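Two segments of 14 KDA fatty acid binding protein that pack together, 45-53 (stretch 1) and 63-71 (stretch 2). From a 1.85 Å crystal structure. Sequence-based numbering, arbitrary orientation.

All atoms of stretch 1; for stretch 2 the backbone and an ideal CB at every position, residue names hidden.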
ATOM      1  N   THR A  45       1.865 -12.730   2.202  1.00 33.33           N
ATOM      2  CA  THR A  45       2.156 -14.150   1.934  1.00 36.26           C
ATOM      3  C   THR A  45       2.222 -14.321   0.430  1.00 38.03           C
ATOM      4  O   THR A  45       1.656 -13.531  -0.322  1.00 38.59           O
ATOM      5  CB  THR A  45       1.088 -15.083   2.549  1.00 35.72           C
ATOM      6  OG1 THR A  45      -0.165 -14.905   1.883  1.00 37.50           O
ATOM      7  CG2 THR A  45       0.783 -14.697   3.944  1.00 37.39           C
ATOM      8  N   MET A  46       2.958 -15.332  -0.019  1.00 41.03           N
ATOM      9  CA  MET A  46       3.107 -15.617  -1.448  1.00 43.08           C
ATOM     10  C   MET A  46       2.736 -17.090  -1.634  1.00 44.50           C
ATOM     11  O   MET A  46       3.396 -17.973  -1.075  1.00 43.94           O
ATOM     12  CB  MET A  46       4.547 -15.329  -1.920  1.00 44.06           C
ATOM     13  CG  MET A  46       4.785 -15.516  -3.420  1.00 46.76           C
ATOM     14  SD  MET A  46       4.078 -14.252  -4.491  1.00 51.80           S
ATOM     15  CE  MET A  46       5.501 -13.571  -5.244  1.00 53.25           C
ATOM     16  N   ASP A  47       1.641 -17.307  -2.361  1.00 45.61           N
ATOM     17  CA  ASP A  47       1.028 -18.614  -2.551  1.00 46.97           C
ATOM     18  C   ASP A  47       0.806 -18.852  -4.052  1.00 47.11           C
ATOM     19  O   ASP A  47      -0.273 -18.560  -4.586  1.00 48.32           O
ATOM     20  CB  ASP A  47      -0.312 -18.658  -1.810  1.00 46.99           C
ATOM     21  CG  ASP A  47      -0.195 -18.195  -0.359  1.00 48.10           C
ATOM     22  OD1 ASP A  47       0.111 -19.052   0.524  1.00 48.70           O
ATOM     23  OD2 ASP A  47      -0.388 -16.992  -0.028  1.00 46.28           O
ATOM     24  N   GLY A  48       1.849 -19.340  -4.718  0.80 47.37           N
ATOM     25  CA  GLY A  48       1.781 -19.717  -6.117  0.80 47.41           C
ATOM     26  C   GLY A  48       2.177 -18.567  -7.011  0.80 46.82           C
ATOM     27  O   GLY A  48       3.208 -17.927  -6.784  0.80 47.50           O
ATOM     28  N   ASP A  49       1.351 -18.314  -8.021  0.50 46.07           N
ATOM     29  CA  ASP A  49       1.489 -17.145  -8.884  0.50 45.30           C
ATOM     30  C   ASP A  49       0.933 -15.891  -8.191  0.50 44.38           C
ATOM     31  O   ASP A  49       0.895 -14.820  -8.787  0.50 43.70           O
ATOM     32  CB  ASP A  49       0.709 -17.355 -10.190  0.50 45.36           C
ATOM     33  CG  ASP A  49       1.264 -18.470 -11.039  0.50 45.54           C
ATOM     34  OD1 ASP A  49       1.360 -19.614 -10.540  0.50 45.72           O
ATOM     35  OD2 ASP A  49       1.612 -18.295 -12.230  0.50 45.97           O
ATOM     36  N   LYS A  50       0.487 -16.030  -6.945  1.00 44.20           N
ATOM     37  CA  LYS A  50      -0.321 -14.999  -6.292  1.00 43.49           C
ATOM     38  C   LYS A  50       0.322 -14.500  -5.016  1.00 41.90           C
ATOM     39  O   LYS A  50       0.778 -15.293  -4.210  1.00 42.73           O
ATOM     40  CB  LYS A  50      -1.703 -15.565  -5.942  1.00 44.44           C
ATOM     41  CG  LYS A  50      -2.484 -16.117  -7.155  1.00 46.31           C
ATOM     42  CD  LYS A  50      -3.926 -15.598  -7.211  1.00 49.14           C
ATOM     43  CE  LYS A  50      -4.038 -14.323  -8.081  1.00 50.58           C
ATOM     44  NZ  LYS A  50      -5.416 -13.703  -8.118  1.00 49.84           N
ATOM     45  N   MET A  51       0.324 -13.178  -4.828  1.00 40.16           N
ATOM     46  CA  MET A  51       0.670 -12.556  -3.558  1.00 38.16           C
ATOM     47  C   MET A  51      -0.593 -12.021  -2.896  1.00 36.55           C
ATOM     48  O   MET A  51      -1.485 -11.519  -3.580  1.00 35.52           O
ATOM     49  CB  MET A  51       1.608 -11.385  -3.809  1.00 38.66           C
ATOM     50  CG  MET A  51       2.026 -10.649  -2.560  1.00 39.69           C
ATOM     51  SD  MET A  51       3.383  -9.477  -2.916  1.00 43.79           S
ATOM     52  CE  MET A  51       4.674 -10.224  -2.107  1.00 38.92           C
ATOM     53  N   THR A  52      -0.641 -12.111  -1.574  1.00 34.95           N
ATOM     54  CA  THR A  52      -1.714 -11.541  -0.773  1.00 34.90           C
ATOM     55  C   THR A  52      -1.176 -10.567   0.270  1.00 33.53           C
ATOM     56  O   THR A  52      -0.283 -10.900   1.043  1.00 31.47           O
ATOM     57  CB  THR A  52      -2.560 -12.667  -0.113  1.00 35.05           C
ATOM     58  OG1 THR A  52      -3.227 -13.418  -1.139  1.00 36.58           O
ATOM     59  CG2 THR A  52      -3.713 -12.076   0.697  1.00 36.91           C
ATOM     60  N   MET A  53      -1.738  -9.358   0.274  1.00 32.45           N
ATOM     61  CA  MET A  53      -1.421  -8.361   1.282  1.00 32.13           C
ATOM     62  C   MET A  53      -2.623  -8.122   2.200  1.00 30.58           C
ATOM     63  O   MET A  53      -3.665  -7.737   1.751  1.00 31.13           O
ATOM     64  CB  MET A  53      -1.036  -7.060   0.573  1.00 32.45           C
ATOM     65  CG  MET A  53      -0.569  -5.965   1.519  1.00 33.67           C
ATOM     66  SD  MET A  53      -0.060  -4.453   0.583  1.00 36.87           S
ATOM     67  CE  MET A  53      -1.502  -3.475   0.797  1.00 37.06           C
ATOM     68  N   UNK A  63      -7.988  -7.062   2.710  1.00 35.15           N
ATOM     69  CA  UNK A  63      -7.060  -7.961   2.031  1.00 34.91           C
ATOM     70  C   UNK A  63      -7.161  -7.814   0.506  1.00 34.27           C
ATOM     71  O   UNK A  63      -8.244  -7.583  -0.012  1.00 33.18           O
ATOM     72  CB  UNK A  63      -7.334  -9.409   2.441  1.00 34.91           C
ATOM     73  N   UNK A  64      -6.040  -7.956  -0.212  1.00 35.44           N
ATOM     74  CA  UNK A  64      -6.059  -8.069  -1.681  1.00 36.74           C
ATOM     75  C   UNK A  64      -5.121  -9.189  -2.135  1.00 36.15           C
ATOM     76  O   UNK A  64      -4.110  -9.457  -1.502  1.00 34.78           O
ATOM     77  CB  UNK A  64      -5.656  -6.744  -2.332  1.00 36.74           C
ATOM     78  N   UNK A  65      -5.502  -9.870  -3.211  1.00 36.20           N
ATOM     79  CA  UNK A  65      -4.730 -10.982  -3.765  1.00 37.04           C
ATOM     80  C   UNK A  65      -4.550 -10.680  -5.256  1.00 37.22           C
ATOM     81  O   UNK A  65      -5.490 -10.223  -5.917  1.00 39.02           O
ATOM     82  CB  UNK A  65      -5.421 -12.328  -3.537  1.00 37.04           C
ATOM     83  N   UNK A  66      -3.341 -10.888  -5.779  1.00 37.10           N
ATOM     84  CA  UNK A  66      -3.035 -10.503  -7.160  1.00 36.48           C
ATOM     85  C   UNK A  66      -1.915 -11.325  -7.786  1.00 37.05           C
ATOM     86  O   UNK A  66      -1.036 -11.853  -7.108  1.00 36.24           O
ATOM     87  CB  UNK A  66      -2.657  -9.021  -7.209  1.00 36.48           C
ATOM     88  N   UNK A  67      -1.993 -11.428  -9.109  1.00 37.85           N
ATOM     89  CA  UNK A  67      -0.882 -11.847  -9.951  1.00 38.44           C
ATOM     90  C   UNK A  67      -0.181 -10.594 -10.462  1.00 37.84           C
ATOM     91  O   UNK A  67      -0.840  -9.601 -10.769  1.00 37.46           O
ATOM     92  CB  UNK A  67      -1.358 -12.728 -11.108  1.00 38.44           C
ATOM     93  N   UNK A  68       1.144 -10.621 -10.532  1.00 38.03           N
ATOM     94  CA  UNK A  68       1.900  -9.475 -11.045  1.00 39.08           C
ATOM     95  C   UNK A  68       1.570  -9.228 -12.529  1.00 40.24           C
ATOM     96  O   UNK A  68       1.511 -10.179 -13.290  1.00 40.85           O
ATOM     97  CB  UNK A  68       3.402  -9.706 -10.866  1.00 39.08           C
ATOM     98  N   UNK A  69       1.299  -7.973 -12.914  1.00 40.79           N
ATOM     99  CA  UNK A  69       1.008  -7.589 -14.291  1.00 42.24           C
ATOM    100  C   UNK A  69      -0.452  -7.716 -14.685  1.00 43.10           C
ATOM    101  O   UNK A  69      -0.869  -7.258 -15.780  1.00 44.68           O
ATOM    102  CB  UNK A  69       1.853  -8.438 -15.243  1.00 42.24           C
ATOM    103  N   UNK A  70      -1.235  -8.310 -13.787  1.00 43.26           N
ATOM    104  CA  UNK A  70      -2.633  -8.632 -14.026  1.00 44.65           C
ATOM    105  C   UNK A  70      -3.574  -7.623 -13.366  1.00 44.17           C
ATOM    106  O   UNK A  70      -3.678  -7.579 -12.146  1.00 44.75           O
ATOM    107  CB  UNK A  70      -2.938 -10.042 -13.515  1.00 44.65           C
ATOM    108  N   UNK A  71      -4.266  -6.834 -14.176  1.00 44.85           N
ATOM    109  CA  UNK A  71      -5.224  -5.850 -13.682  1.00 45.26           C
ATOM    110  C   UNK A  71      -6.284  -6.533 -12.854  1.00 44.79           C
ATOM    111  O   UNK A  71      -6.674  -7.671 -13.142  1.00 45.01           O
ATOM    112  CB  UNK A  71      -5.866  -5.079 -14.837  1.00 45.26           C
TER

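The two strands run antiparallel: positions 64 and 66 share a face with Met51 and Met53, while position 65 lies on the face of Thr52.

Position 63 points its CB sideways, 4.1 Å from Met53 O and 4.8 Å from Thr52 CG2. A small or polar residue would do. It is Ser63, whose OG rests 3.6 Å from Thr52 CG2.

Position 64 is paired with Met53 through two backbone hydrogen bonds, its N to Met53 O (3.1 Å) and Met53 N to its O (3.0 Å). Its CB joins the methionine face, which suits an apolar side chain. Cys64 lies there, its SG 4.1 Å from Met53 CB.

Position 65 is the non-hydrogen-bonded partner of Thr52, with the CA atoms 4.3 Å apart. Its ideal CB is 3.4 Å from Thr52 OG1 and 4.8 Å from Lys50 NZ, so a hydroxyl, a carboxylate or a beta-branched residue would all be reasonable. Thr65 combines two of these features: its OG1 hydrogen-bonds Thr52 OG1 at 2.6 Å, and its CG2 lies 3.9 Å from Lys50 CD.

Position 66 closes a pair of hydrogen bonds with Met51, its N to Met51 O (2.9 Å) and Met51 N to its O (3.0 Å). The CB returns to the methionine face, where a large apolar or aromatic group could cover Met51. Phe66, with chi1 in p, brings CE2 to 3.7 Å from Met51 CB and sets one ring face over Met51 O.

At position 67 the CB points sideways, 3.9 Å from Asp49 O and 4.3 Å from Lys50 CE. A long polar chain suits it, although Lys50 argues against a positive charge. Lys67 is found nevertheless; CE packs 3.6 Å from Asp49 CB, and NZ is 4.5 Å from Lys50 NZ.

Position 68 finds no stretch 1 atom near its CB, but a long apolar side chain could reach Met46 and Met51. Phe68 does: Met46 CE meets the ring edge, 3.5 Å from CE2, and Met51 SD is 4.1 Å from CZ. A water bridges Phe68 N (3.0 Å) and Asp49 O (2.5 Å).

Position 69, in a type II turn with positive phi, favours glycine, and Gly69 it is. Position 70 points toward stretch 1, where Lys50 invites an acid; Glu70 OE2 makes a salt bridge with Lys67 NZ at 3.6 Å, while Glu70 OE1 stays 4.3 Å from Lys50 NZ, beyond a salt bridge. Position 71, out of reach of stretch 1, is Glu71.

Stretch 2 63-71: SCTFKFGEE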
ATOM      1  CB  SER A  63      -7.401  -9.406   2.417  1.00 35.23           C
ATOM      2  OG  SER A  63      -6.689 -10.286   1.596  1.00 37.82           O
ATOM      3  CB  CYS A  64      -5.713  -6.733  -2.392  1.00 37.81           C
ATOM      4  SG  CYS A  64      -3.997  -6.265  -2.153  1.00 45.91           S
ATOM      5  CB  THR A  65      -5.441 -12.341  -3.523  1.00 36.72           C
ATOM      6  OG1 THR A  65      -5.545 -12.605  -2.103  1.00 38.04           O
ATOM      7  CG2 THR A  65      -4.610 -13.514  -4.043  1.00 36.93           C
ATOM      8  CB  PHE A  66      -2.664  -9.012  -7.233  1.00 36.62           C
ATOM      9  CG  PHE A  66      -1.604  -8.592  -6.240  1.00 33.88           C
ATOM     10  CD1 PHE A  66      -1.961  -8.148  -4.977  1.00 36.49           C
ATOM     11  CD2 PHE A  66      -0.262  -8.677  -6.556  1.00 35.64           C
ATOM     12  CE1 PHE A  66      -0.996  -7.784  -4.050  1.00 33.20           C
ATOM     13  CE2 PHE A  66       0.716  -8.295  -5.629  1.00 34.44           C
ATOM     14  CZ  PHE A  66       0.337  -7.848  -4.383  1.00 34.16           C
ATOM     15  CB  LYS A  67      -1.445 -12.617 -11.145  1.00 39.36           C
ATOM     16  CG  LYS A  67      -0.420 -13.282 -12.011  1.00 41.98           C
ATOM     17  CD  LYS A  67      -1.100 -14.367 -12.888  1.00 45.12           C
ATOM     18  CE  LYS A  67      -1.739 -15.454 -12.016  1.00 47.68           C
ATOM     19  NZ  LYS A  67      -3.185 -15.194 -11.720  1.00 49.27           N
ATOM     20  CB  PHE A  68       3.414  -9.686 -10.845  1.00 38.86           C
ATOM     21  CG  PHE A  68       3.836  -9.805  -9.408  1.00 40.94           C
ATOM     22  CD1 PHE A  68       3.580  -8.781  -8.503  1.00 41.17           C
ATOM     23  CD2 PHE A  68       4.493 -10.936  -8.953  1.00 41.72           C
ATOM     24  CE1 PHE A  68       3.963  -8.889  -7.195  1.00 40.91           C
ATOM     25  CE2 PHE A  68       4.870 -11.048  -7.635  1.00 42.49           C
ATOM     26  CZ  PHE A  68       4.601 -10.019  -6.751  1.00 41.22           C
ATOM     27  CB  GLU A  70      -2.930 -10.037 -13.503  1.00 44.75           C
ATOM     28  CG  GLU A  70      -4.407 -10.401 -13.589  1.00 48.00           C
ATOM     29  CD  GLU A  70      -4.684 -11.841 -13.219  1.00 51.83           C
ATOM     30  OE1 GLU A  70      -5.221 -12.053 -12.109  1.00 51.94           O
ATOM     31  OE2 GLU A  70      -4.356 -12.743 -14.042  1.00 55.46           O
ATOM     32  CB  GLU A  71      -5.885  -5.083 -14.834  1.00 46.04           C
ATOM     33  CG  GLU A  71      -6.850  -4.001 -14.357  1.00 48.36           C
ATOM     34  CD  GLU A  71      -7.146  -2.924 -15.392  1.00 52.17           C
ATOM     35  OE1 GLU A  71      -7.937  -3.202 -16.325  1.00 55.36           O
ATOM     36  OE2 GLU A  71      -6.629  -1.780 -15.255  1.00 54.32           O
TER
HETATM   37  O   HOH W   1       2.369 -13.295 -10.072  1.00 45.83           O
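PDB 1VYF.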